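Local coordinates for RagB/SusD family nutrient uptake outer membrane protein (Bacteroides thetaiotaomicron, PDB 7KV2) that probably binds glycans such as beta-glucans at the outer membrane surface, as a SusD-family surface glycan-binding protein serving nutrient uptake, at residues 110-115 with 496-501; 164-169 with 508-513; 203-208 with 219-224. One frame throughout, in Å; residues are numbered along the deposited sequence.

Interaction 1. Residues 110-115 with 496-501. With EDO (1,2-ethanediol), chain D.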
loop_
_atom_site.group_PDB
_atom_site.type_symbol
_atom_site.label_atom_id
_atom_site.label_comp_id
_atom_site.label_asym_id
_atom_site.label_seq_id
_atom_site.Cartn_x
_atom_site.Cartn_y
_atom_site.Cartn_z
ATOM N N GLY A 110 12.406 0.569 9.510
ATOM C CA GLY A 110 11.120 0.900 10.170
ATOM C C GLY A 110 10.035 -0.112 9.832
ATOM O O GLY A 110 9.313 -0.597 10.737
ATOM N N LEU A 111 9.925 -0.472 8.565
ATOM C CA LEU A 111 8.808 -1.308 8.081
ATOM C C LEU A 111 8.957 -2.700 8.687
ATOM O O LEU A 111 7.979 -3.311 9.050
ATOM C CB LEU A 111 8.834 -1.348 6.542
ATOM C CG LEU A 111 7.810 -2.274 5.886
ATOM C CD1 LEU A 111 6.395 -1.830 6.211
ATOM C CD2 LEU A 111 7.999 -2.316 4.376
ATOM N N TRP A 112 10.187 -3.200 8.741
ATOM C CA TRP A 112 10.507 -4.499 9.382
ATOM C C TRP A 112 9.996 -4.479 10.836
ATOM O O TRP A 112 9.280 -5.376 11.222
ATOM C CB TRP A 112 12.021 -4.696 9.266
ATOM C CG TRP A 112 12.521 -5.931 9.956
ATOM C CD1 TRP A 112 12.602 -6.166 11.305
ATOM C CD2 TRP A 112 13.011 -7.106 9.305
ATOM N NE1 TRP A 112 13.096 -7.431 11.529
ATOM C CE2 TRP A 112 13.348 -8.034 10.327
ATOM C CE3 TRP A 112 13.188 -7.483 7.969
ATOM C CZ2 TRP A 112 13.880 -9.287 10.031
ATOM C CZ3 TRP A 112 13.691 -8.733 7.682
ATOM C CH2 TRP A 112 14.041 -9.617 8.710
ATOM N N LYS A 113 10.323 -3.445 11.588
ATOM C CA LYS A 113 9.986 -3.318 13.023
ATOM C C LYS A 113 8.470 -3.179 13.166
ATOM O O LYS A 113 7.913 -3.799 14.066
ATOM C CB LYS A 113 10.699 -2.133 13.659
ATOM C CG LYS A 113 12.209 -2.303 13.800
ATOM C CD LYS A 113 12.896 -1.046 14.282
ATOM C CE LYS A 113 14.417 -1.144 14.275
ATOM N NZ LYS A 113 15.054 0.154 14.621
ATOM N N CYS A 114 7.803 -2.470 12.242
ATOM C CA CYS A 114 6.324 -2.364 12.273
ATOM C C CYS A 114 5.681 -3.718 12.008
ATOM O O CYS A 114 4.692 -4.058 12.707
ATOM C CB CYS A 114 5.812 -1.317 11.284
ATOM S SG CYS A 114 6.377 0.354 11.618
ATOM N N ALA A 115 6.170 -4.487 11.034
ATOM C CA ALA A 115 5.588 -5.780 10.650
ATOM C C ALA A 115 5.663 -6.723 11.846
ATOM O O ALA A 115 4.630 -7.374 12.197
ATOM C CB ALA A 115 6.330 -6.346 9.482
ATOM N N LEU A 496 15.063 -7.813 -0.796
ATOM C CA LEU A 496 16.043 -6.784 -0.356
ATOM C C LEU A 496 17.024 -7.417 0.633
ATOM O O LEU A 496 16.680 -8.395 1.285
ATOM C CB LEU A 496 15.337 -5.625 0.343
ATOM C CG LEU A 496 14.547 -4.703 -0.605
ATOM C CD1 LEU A 496 13.565 -3.867 0.204
ATOM C CD2 LEU A 496 15.508 -3.811 -1.374
ATOM N N PRO A 497 18.214 -6.823 0.818
ATOM C CA PRO A 497 19.105 -7.216 1.905
ATOM C C PRO A 497 18.377 -7.038 3.241
ATOM O O PRO A 497 17.810 -5.944 3.466
ATOM C CB PRO A 497 20.269 -6.221 1.867
ATOM C CG PRO A 497 20.228 -5.663 0.467
ATOM C CD PRO A 497 18.763 -5.703 0.054
ATOM N N ILE A 498 18.441 -8.070 4.101
ATOM C CA ILE A 498 18.018 -7.975 5.538
ATOM C C ILE A 498 18.885 -6.942 6.250
ATOM O O ILE A 498 20.096 -6.929 6.050
ATOM C CB ILE A 498 18.053 -9.373 6.176
ATOM C CG1 ILE A 498 17.099 -10.303 5.430
ATOM C CG2 ILE A 498 17.750 -9.301 7.669
ATOM C CD1 ILE A 498 17.260 -11.780 5.749
ATOM N N PRO A 499 18.331 -6.020 7.082
ATOM C CA PRO A 499 19.142 -5.052 7.810
ATOM C C PRO A 499 20.317 -5.715 8.572
ATOM O O PRO A 499 20.110 -6.792 9.151
ATOM C CB PRO A 499 18.145 -4.396 8.779
ATOM C CG PRO A 499 16.820 -4.471 8.021
ATOM C CD PRO A 499 16.886 -5.788 7.298
ATOM N N GLN A 500 21.483 -5.062 8.551
ATOM C CA GLN A 500 22.738 -5.589 9.182
ATOM C C GLN A 500 22.492 -5.795 10.681
ATOM O O GLN A 500 22.951 -6.841 11.214
ATOM C CB GLN A 500 23.935 -4.664 8.957
ATOM C CG GLN A 500 25.296 -5.308 9.325
ATOM C CD GLN A 500 25.550 -6.602 8.582
ATOM O OE1 GLN A 500 25.461 -6.687 7.351
ATOM N NE2 GLN A 500 25.828 -7.653 9.336
ATOM N N LYS A 501 21.790 -4.873 11.339
ATOM C CA LYS A 501 21.464 -5.009 12.783
ATOM C C LYS A 501 20.699 -6.311 13.044
ATOM O O LYS A 501 20.973 -6.918 14.093
ATOM C CB LYS A 501 20.758 -3.770 13.321
ATOM C CG LYS A 501 21.718 -2.616 13.539
ATOM C CD LYS A 501 21.069 -1.273 13.681
ATOM C CE LYS A 501 22.059 -0.128 13.604
ATOM N NZ LYS A 501 21.338 1.163 13.517
HETATM C C1 EDO D . 19.791 -0.815 8.575
HETATM O O1 EDO D . 20.706 -0.477 7.602
HETATM C C2 EDO D . 20.468 -1.118 9.855
HETATM O O2 EDO D . 21.088 -2.383 9.819
#
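The indole of Trp112 has Pro499 CD above its plane, offset toward the rim of the six-membered ring and 4.1 Å from Trp112 CE3. Ile498 CG2 lies on that same side of the plane and comes within 3.9 Å of Trp112 CH2; both approaches are oblique. Outside the two segments, Trp162 meets the same indole edge-to-face. The first torsion of Trp112 (chi1 176°) sets CG anti to the backbone N and swings the bicycle out from helix 110-130. In this SusD-family protein, whose helical framework is TPR-like, the contact joins the start of that long helix to the loop leading into the C-terminal helix 500-505. Pro499 suits its place as N-cap of the short helix: it keeps the chain extended, needs no N-H partner, and offers a compact apolar ring to the indole. The branched Ile498 reaches the ring with CG2, while Ile503 packs against the same side chain. Beyond Pro499, a 1,2-ethanediol, probably from the crystallisation liquor, lies at the first turn of helix 500-505, where Lys501 N gives its O2 a nearly straight hydrogen bond (3.0 Å, 172°); Pro104 O and Met107 N also bond the molecule.

Interaction 2. Residues 164-169 with 508-513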
loop_
_atom_site.group_PDB
_atom_site.type_symbol
_atom_site.label_atom_id
_atom_site.label_comp_id
_atom_site.label_asym_id
_atom_site.label_seq_id
_atom_site.Cartn_x
_atom_site.Cartn_y
_atom_site.Cartn_z
ATOM N N ASN A 164 12.761 -14.289 2.742
ATOM C CA ASN A 164 13.285 -15.382 3.625
ATOM C C ASN A 164 13.510 -14.829 5.031
ATOM O O ASN A 164 14.619 -14.308 5.288
ATOM C CB ASN A 164 14.589 -15.960 3.048
ATOM C CG ASN A 164 14.499 -16.336 1.594
ATOM O OD1 ASN A 164 13.813 -17.266 1.205
ATOM N ND2 ASN A 164 15.196 -15.600 0.757
ATOM N N VAL A 165 12.493 -14.839 5.902
ATOM C CA VAL A 165 12.478 -14.006 7.149
ATOM C C VAL A 165 12.030 -14.863 8.328
ATOM O O VAL A 165 11.445 -15.917 8.101
ATOM C CB VAL A 165 11.547 -12.784 6.989
ATOM C CG1 VAL A 165 12.112 -11.842 5.947
ATOM C CG2 VAL A 165 10.144 -13.214 6.663
ATOM N N PRO A 166 12.274 -14.414 9.580
ATOM C CA PRO A 166 11.842 -15.139 10.777
ATOM C C PRO A 166 10.324 -15.347 10.816
ATOM O O PRO A 166 9.584 -14.424 10.412
ATOM C CB PRO A 166 12.242 -14.250 11.953
ATOM C CG PRO A 166 13.239 -13.269 11.417
ATOM C CD PRO A 166 13.014 -13.198 9.923
ATOM N N TYR A 167 9.872 -16.517 11.289
ATOM C CA TYR A 167 8.433 -16.841 11.444
ATOM C C TYR A 167 8.182 -17.309 12.878
ATOM O O TYR A 167 9.027 -18.038 13.449
ATOM C CB TYR A 167 7.945 -17.863 10.413
ATOM C CG TYR A 167 6.473 -18.153 10.565
ATOM C CD1 TYR A 167 5.527 -17.322 9.976
ATOM C CD2 TYR A 167 6.004 -19.193 11.370
ATOM C CE1 TYR A 167 4.168 -17.533 10.147
ATOM C CE2 TYR A 167 4.642 -19.418 11.546
ATOM C CZ TYR A 167 3.719 -18.577 10.936
ATOM O OH TYR A 167 2.368 -18.735 11.077
ATOM N N PHE A 168 7.084 -16.851 13.470
ATOM C CA PHE A 168 6.620 -17.294 14.812
ATOM C C PHE A 168 5.112 -17.025 14.943
ATOM O O PHE A 168 4.612 -16.007 14.399
ATOM C CB PHE A 168 7.498 -16.673 15.904
ATOM C CG PHE A 168 7.594 -15.163 15.971
ATOM C CD1 PHE A 168 8.503 -14.467 15.190
ATOM C CD2 PHE A 168 6.855 -14.442 16.901
ATOM C CE1 PHE A 168 8.615 -13.087 15.287
ATOM C CE2 PHE A 168 6.969 -13.058 17.004
ATOM C CZ PHE A 168 7.839 -12.377 16.183
ATOM N N ASP A 169 4.383 -17.934 15.609
ATOM C CA ASP A 169 2.943 -17.757 15.971
ATOM C C ASP A 169 2.757 -17.704 17.501
ATOM O O ASP A 169 1.589 -17.678 17.931
ATOM C CB ASP A 169 2.063 -18.821 15.308
ATOM C CG ASP A 169 2.491 -20.242 15.596
ATOM O OD1 ASP A 169 3.141 -20.460 16.643
ATOM O OD2 ASP A 169 2.187 -21.109 14.760
ATOM N N GLY A 508 24.230 -15.673 13.419
ATOM C CA GLY A 508 24.316 -16.687 12.349
ATOM C C GLY A 508 23.007 -17.410 12.101
ATOM O O GLY A 508 22.996 -18.244 11.188
ATOM N N THR A 509 21.953 -17.107 12.869
ATOM C CA THR A 509 20.558 -17.627 12.714
ATOM C C THR A 509 19.925 -17.176 11.385
ATOM O O THR A 509 19.180 -17.995 10.803
ATOM C CB THR A 509 19.677 -17.157 13.884
ATOM O OG1 THR A 509 19.977 -18.012 14.978
ATOM C CG2 THR A 509 18.184 -17.193 13.637
ATOM N N LEU A 510 20.162 -15.915 10.974
ATOM C CA LEU A 510 19.597 -15.247 9.755
ATOM C C LEU A 510 20.613 -15.283 8.605
ATOM O O LEU A 510 21.594 -14.563 8.725
ATOM C CB LEU A 510 19.295 -13.780 10.084
ATOM C CG LEU A 510 17.919 -13.444 10.652
ATOM C CD1 LEU A 510 17.757 -11.937 10.733
ATOM C CD2 LEU A 510 16.798 -14.040 9.816
ATOM N N VAL A 511 20.360 -16.052 7.537
ATOM C CA VAL A 511 21.165 -16.060 6.278
ATOM C C VAL A 511 20.754 -14.824 5.457
ATOM O O VAL A 511 19.572 -14.799 5.014
ATOM C CB VAL A 511 20.956 -17.330 5.424
ATOM C CG1 VAL A 511 21.925 -17.383 4.239
ATOM C CG2 VAL A 511 21.036 -18.614 6.245
ATOM N N GLN A 512 21.705 -13.915 5.213
ATOM C CA GLN A 512 21.564 -12.709 4.346
ATOM C C GLN A 512 21.149 -13.129 2.935
ATOM O O GLN A 512 21.543 -14.196 2.449
ATOM C CB GLN A 512 22.844 -11.870 4.348
ATOM C CG GLN A 512 22.736 -10.543 3.593
ATOM C CD GLN A 512 21.584 -9.686 4.080
ATOM O OE1 GLN A 512 20.436 -9.911 3.669
ATOM N NE2 GLN A 512 21.890 -8.754 4.981
ATOM N N ASN A 513 20.277 -12.349 2.301
ATOM C CA ASN A 513 19.848 -12.617 0.914
ATOM C C ASN A 513 21.030 -12.343 -0.017
ATOM O O ASN A 513 21.834 -11.490 0.318
ATOM C CB ASN A 513 18.637 -11.747 0.557
ATOM C CG ASN A 513 17.381 -12.176 1.284
ATOM O OD1 ASN A 513 17.134 -13.378 1.448
ATOM N ND2 ASN A 513 16.541 -11.200 1.662
#
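Asn164 and Asn513 each carry CG beside the backbone N and anti to the carbonyl carbon, which brings their two amides together between segments whose touching parts run nearly opposite ways. Asn164 ND2 donates to Asn513 OD1 over 3.0 Å, and the N-H...O angle of 168° makes the bond almost straight. The acceptor lies in the amide plane of Asn164, as an amide N-H requires, while the donor is tilted 32° from the carbonyl plane of Asn513 and the two amides are turned 64° against each other. Further along, Pro166 and Leu510 supply an apolar counterpart: the side chains cross at about a right angle, and Leu510 CD2 touches Pro166 at CD, 3.9 Å away, with CG close by. Trp112 of helix 110-130 also touches Pro166, while Glu502 and Ile503 pack on Leu510. The contact thus joins the loop after helix 137-162 to the C-terminal tail. Before Asn513, Gln512 folds back so that its OE1 is gripped twice, accepting Asn513 N at 2.8 Å through an in-plane lone pair and also Ile498 N. Asparagine suits both positions of the bond between the segments because its short amide offers a donor and an acceptor at once. Asn164 OD1 receives Ala183 N at the start of helix 183-200, and Asn513 ND2 reaches Leu496 O and Trp162 O. With oxygen and nitrogen of both amides engaged, the rotation of each group is settled, and two neutral side chains tie the tail to several parts of the chain without a charge.

Interaction 3. Residues 203-208 with 219-224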
loop_
_atom_site.group_PDB
_atom_site.type_symbol
_atom_site.label_atom_id
_atom_site.label_comp_id
_atom_site.label_asym_id
_atom_site.label_seq_id
_atom_site.Cartn_x
_atom_site.Cartn_y
_atom_site.Cartn_z
ATOM N N LEU A 203 -16.517 -13.585 9.643
ATOM C CA LEU A 203 -16.234 -12.192 9.202
ATOM C C LEU A 203 -17.373 -11.701 8.324
ATOM O O LEU A 203 -17.819 -12.388 7.420
ATOM C CB LEU A 203 -14.925 -12.189 8.420
ATOM C CG LEU A 203 -13.679 -12.407 9.261
ATOM C CD1 LEU A 203 -12.428 -12.494 8.407
ATOM C CD2 LEU A 203 -13.523 -11.340 10.333
ATOM N N PRO A 204 -17.818 -10.445 8.476
ATOM C CA PRO A 204 -18.797 -9.909 7.536
ATOM C C PRO A 204 -18.145 -9.625 6.173
ATOM O O PRO A 204 -16.913 -9.408 6.128
ATOM C CB PRO A 204 -19.286 -8.669 8.268
ATOM C CG PRO A 204 -18.059 -8.208 9.064
ATOM C CD PRO A 204 -17.365 -9.484 9.486
ATOM N N MET A 205 -18.963 -9.578 5.124
ATOM C CA MET A 205 -18.507 -9.231 3.752
ATOM C C MET A 205 -18.077 -7.755 3.722
ATOM O O MET A 205 -17.040 -7.454 3.085
ATOM C CB MET A 205 -19.602 -9.514 2.722
ATOM C CG MET A 205 -19.181 -9.283 1.289
ATOM S SD MET A 205 -17.746 -10.213 0.751
ATOM C CE MET A 205 -18.479 -11.710 0.107
ATOM N N ARG A 206 -18.806 -6.882 4.422
ATOM C CA ARG A 206 -18.504 -5.424 4.502
ATOM C C ARG A 206 -18.804 -4.946 5.918
ATOM O O ARG A 206 -19.802 -5.386 6.502
ATOM C CB ARG A 206 -19.334 -4.632 3.493
ATOM C CG ARG A 206 -18.896 -3.195 3.286
ATOM C CD ARG A 206 -19.672 -2.391 2.260
ATOM N NE ARG A 206 -19.156 -1.036 2.413
ATOM C CZ ARG A 206 -18.341 -0.418 1.577
ATOM N NH1 ARG A 206 -18.114 -0.885 0.354
ATOM N NH2 ARG A 206 -17.863 0.763 1.942
ATOM N N GLU A 207 -18.025 -4.000 6.427
ATOM C CA GLU A 207 -18.320 -3.383 7.734
ATOM C C GLU A 207 -19.357 -2.270 7.623
ATOM O O GLU A 207 -19.785 -1.950 6.517
ATOM C CB GLU A 207 -17.014 -2.924 8.357
ATOM C CG GLU A 207 -16.442 -3.973 9.309
ATOM C CD GLU A 207 -17.310 -4.313 10.512
ATOM O OE1 GLU A 207 -18.405 -3.690 10.673
ATOM O OE2 GLU A 207 -16.918 -5.232 11.275
ATOM N N ASP A 208 -19.757 -1.736 8.782
ATOM C CA ASP A 208 -20.635 -0.555 8.906
ATOM C C ASP A 208 -19.791 0.657 9.315
ATOM O O ASP A 208 -18.572 0.523 9.493
ATOM C CB ASP A 208 -21.799 -0.804 9.874
ATOM C CG ASP A 208 -21.373 -1.133 11.303
ATOM O OD1 ASP A 208 -20.353 -0.654 11.742
ATOM O OD2 ASP A 208 -22.068 -1.932 11.937
ATOM N N MET A 219 -11.769 -8.282 2.567
ATOM C CA MET A 219 -10.343 -7.918 2.768
ATOM C C MET A 219 -9.515 -9.210 2.725
ATOM O O MET A 219 -8.482 -9.278 2.056
ATOM C CB MET A 219 -10.147 -7.155 4.076
ATOM C CG MET A 219 -8.703 -6.885 4.394
ATOM S SD MET A 219 -8.016 -8.278 5.379
ATOM C CE MET A 219 -6.575 -7.479 6.073
ATOM N N VAL A 220 -10.008 -10.263 3.369
ATOM C CA VAL A 220 -9.244 -11.541 3.431
ATOM C C VAL A 220 -9.154 -12.145 2.028
ATOM O O VAL A 220 -8.087 -12.613 1.662
ATOM C CB VAL A 220 -9.920 -12.496 4.443
ATOM C CG1 VAL A 220 -9.496 -13.947 4.267
ATOM C CG2 VAL A 220 -9.656 -12.040 5.859
ATOM N N TYR A 221 -10.237 -12.078 1.261
ATOM C CA TYR A 221 -10.324 -12.567 -0.134
ATOM C C TYR A 221 -9.272 -11.846 -0.973
ATOM O O TYR A 221 -8.553 -12.455 -1.794
ATOM C CB TYR A 221 -11.728 -12.350 -0.668
ATOM C CG TYR A 221 -12.735 -13.401 -0.262
ATOM C CD1 TYR A 221 -12.383 -14.555 0.440
ATOM C CD2 TYR A 221 -14.055 -13.251 -0.649
ATOM C CE1 TYR A 221 -13.345 -15.507 0.781
ATOM C CE2 TYR A 221 -15.009 -14.215 -0.355
ATOM C CZ TYR A 221 -14.656 -15.337 0.377
ATOM O OH TYR A 221 -15.634 -16.282 0.619
ATOM N N MET A 222 -9.171 -10.544 -0.786
ATOM C CA MET A 222 -8.204 -9.752 -1.585
ATOM C C MET A 222 -6.763 -10.099 -1.177
ATOM O O MET A 222 -5.904 -10.165 -2.059
ATOM C CB MET A 222 -8.467 -8.253 -1.454
ATOM C CG MET A 222 -9.770 -7.812 -2.142
ATOM S SD MET A 222 -9.804 -8.114 -3.925
ATOM C CE MET A 222 -8.776 -6.739 -4.489
ATOM N N LEU A 223 -6.480 -10.224 0.117
ATOM C CA LEU A 223 -5.140 -10.614 0.617
ATOM C C LEU A 223 -4.787 -12.031 0.105
ATOM O O LEU A 223 -3.643 -12.261 -0.333
ATOM C CB LEU A 223 -5.153 -10.508 2.143
ATOM C CG LEU A 223 -3.844 -10.889 2.823
ATOM C CD1 LEU A 223 -2.692 -10.079 2.279
ATOM C CD2 LEU A 223 -3.958 -10.720 4.329
ATOM N N TYR A 224 -5.774 -12.916 0.050
ATOM C CA TYR A 224 -5.620 -14.303 -0.475
ATOM C C TYR A 224 -5.207 -14.215 -1.954
ATOM O O TYR A 224 -4.144 -14.746 -2.357
ATOM C CB TYR A 224 -6.901 -15.092 -0.196
ATOM C CG TYR A 224 -6.909 -16.489 -0.772
ATOM C CD1 TYR A 224 -7.179 -16.713 -2.108
ATOM C CD2 TYR A 224 -6.577 -17.579 0.019
ATOM C CE1 TYR A 224 -7.213 -17.998 -2.636
ATOM C CE2 TYR A 224 -6.588 -18.869 -0.503
ATOM C CZ TYR A 224 -6.911 -19.083 -1.826
ATOM O OH TYR A 224 -6.896 -20.345 -2.343
#
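Leu203 and Val220 make the tighter half of this contact, with Leu203 CD1 3.8 Å from Val220 CG2 and the two side chains crossing at about a right angle. The loop 203-208 links helices 183-200 and 217-231 and folds back on the latter, within the TPR-like helical part. Val220 turns CG2 to the loop because that methyl stands beside the backbone N, while CG1 is anti to it (chi1 162°). Ala145 and Val197 close on Leu203, and Ala149 and Ile198 on Val220, so compact aliphatic groups fit where both helices meet helix 137-162. Met205 and Tyr221 form the looser half. The methionine chain leaves the backbone with CG anti to N (chi1 -176°), bends at chi2, and brings its methyl CE obliquely to Tyr221 CE2 at 4.3 Å; a flexible, unbranched side chain suits this longer approach. Tyr221 is held elsewhere, its ring stacked on Tyr243 and its hydroxyl bonded to Glu246. Toward solvent the loop becomes polar: Glu207 OE1 accepts Asp208 N at 3.0 Å with its anti lone pair, and Asp208 is exposed. The Met205 carbonyl pairs with the hydroxyl of Tyr253, a sodium-site residue, and the Met205 side chain lies about 9 Å from that ion. Across the two segments the adhesion is therefore apolar with little directional demand, while the Met205 carbonyl and Arg206, bonded to Tyr212, Gln252 O and Ser270 O, find polar partners outside them.

Interactions 1 and 2 adjoin, with centres about 11 Å apart, and secure successive parts of the C-terminal region against the N-terminal helical region. They touch directly, sharing polar bonds through the tail, which is thereby tied to the loop before helix 500-505. Interaction 1 is buried and depends on an aromatic ring against aliphatic groups; the partly buried interaction 2 adds an amide pair. Interaction 3 lies about 28 and 30 Å from them, centre to centre, and joins segments close in sequence. Like interaction 1 it is apolar, but its loop runs out to the surface near the sodium site.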